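Side-chain contact in enoyl-CoA hydratase/isomerase family protein (Pseudomonas syringae pv. tomato, PDB 3OT6), which probably acts on acyl-CoA thioesters as a hydratase or isomerase of the crotonase superfamily, its exact reaction not being established: residues A[63-66]-A[67-70]. Sequence-based numbering, arbitrary orientation.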
# COMPACT_ATOMS: atom_id res chain seq x y z
N GLY A 63 -7.40 4.54 -5.04
CA GLY A 63 -6.24 4.94 -5.83
C GLY A 63 -5.96 6.44 -5.76
O GLY A 63 -6.56 7.13 -4.94
N TYR A 64 -5.08 6.90 -6.65
CA TYR A 64 -4.64 8.29 -6.70
C TYR A 64 -5.82 9.16 -6.95
O TYR A 64 -6.79 8.75 -7.63
CB TYR A 64 -3.64 8.48 -7.82
CG TYR A 64 -2.21 8.06 -7.53
CD1 TYR A 64 -1.53 8.60 -6.46
CD2 TYR A 64 -1.54 7.15 -8.36
CE1 TYR A 64 -0.20 8.25 -6.18
CE2 TYR A 64 -0.22 6.78 -8.10
CZ TYR A 64 0.45 7.37 -7.00
OH TYR A 64 1.75 7.03 -6.66
N ASP A 65 -5.78 10.36 -6.35
CA ASP A 65 -6.78 11.41 -6.59
C ASP A 65 -6.76 11.80 -8.07
O ASP A 65 -5.77 12.37 -8.56
CB ASP A 65 -6.44 12.64 -5.76
CG ASP A 65 -7.60 13.63 -5.68
OD1 ASP A 65 -8.42 13.73 -6.62
OD2 ASP A 65 -7.71 14.32 -4.66
N LEU A 66 -7.85 11.51 -8.77
CA LEU A 66 -7.97 11.72 -10.23
C LEU A 66 -8.03 13.20 -10.58
O LEU A 66 -7.47 13.65 -11.58
CB LEU A 66 -9.26 11.05 -10.72
CG LEU A 66 -9.23 9.77 -11.57
CD1 LEU A 66 -9.28 10.23 -13.05
CD2 LEU A 66 -8.05 8.74 -11.28
N LYS A 67 -8.70 13.94 -9.72
CA LYS A 67 -8.74 15.37 -9.82
C LYS A 67 -7.32 15.96 -9.89
O LYS A 67 -7.00 16.64 -10.84
CB LYS A 67 -9.60 15.91 -8.66
CG LYS A 67 -10.02 17.37 -8.79
CD LYS A 67 -8.98 18.33 -8.12
CE LYS A 67 -9.41 19.82 -8.23
NZ LYS A 67 -10.92 19.97 -8.09
N VAL A 68 -6.44 15.64 -8.93
CA VAL A 68 -5.03 16.05 -9.02
C VAL A 68 -4.32 15.54 -10.26
O VAL A 68 -3.57 16.30 -10.89
CB VAL A 68 -4.19 15.69 -7.76
CG1 VAL A 68 -2.68 16.03 -7.95
CG2 VAL A 68 -4.72 16.39 -6.58
N MSE A 69 -4.56 14.27 -10.60
CA MSE A 69 -3.89 13.60 -11.74
C MSE A 69 -4.13 14.28 -13.07
O MSE A 69 -3.24 14.37 -13.93
CB MSE A 69 -4.31 12.12 -11.82
CG MSE A 69 -3.63 11.23 -10.72
SE MSE A 69 -1.73 10.90 -11.06
CE MSE A 69 -1.88 10.39 -12.92
N THR A 70 -5.37 14.73 -13.24
CA THR A 70 -5.81 15.33 -14.49
C THR A 70 -5.66 16.84 -14.48
O THR A 70 -5.96 17.48 -15.47
CB THR A 70 -7.26 14.89 -14.87
OG1 THR A 70 -8.18 15.19 -13.79
CG2 THR A 70 -7.29 13.38 -15.21
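The first turn of helix 66-71 begins at Asp65, which sits at the N-cap position, and is flanked by a Met-aromatic contact between Tyr64 and selenomethionine 69 (Met69). Asp65 starts the helical bonding through its backbone: Met69 N donates to Asp65 O at 3.0 Å, in the carbonyl plane. The Asp65 side chain reaches forward along the first turn; with CG anti to the backbone N (chi1 -166°), OD1 comes 3.1 Å from Lys67 N, while Val68 CG2 packs against Asp65 CG at 4.1 Å. Set there, the carboxylate's negative charge would be expected to suit the positive end of the helix dipole. One residue further on, Leu66 O is gripped twice: Thr70 N (2.9 Å) and Thr70 OG1 (2.8 Å) reach it from opposite faces of the carbonyl plane, which ties the threonine hydroxyl to the helix backbone. On the tyrosine side, Met69 CG meets Tyr64 CB at 4.0 Å, and bends at chi2 and chi3 put SE obliquely above the ring plane, off towards CG and CD2, 5.0 Å from the ring centroid and 31° off the normal. Leading out of the loop that follows strand 58-59, this surface turn leans on helix 73-91, where Tyr64 and Val68 touch Leu79, and Tyr64 and Met69 touch Val80; Gly63 and Asp65 make backbone hydrogen bonds with Ile29.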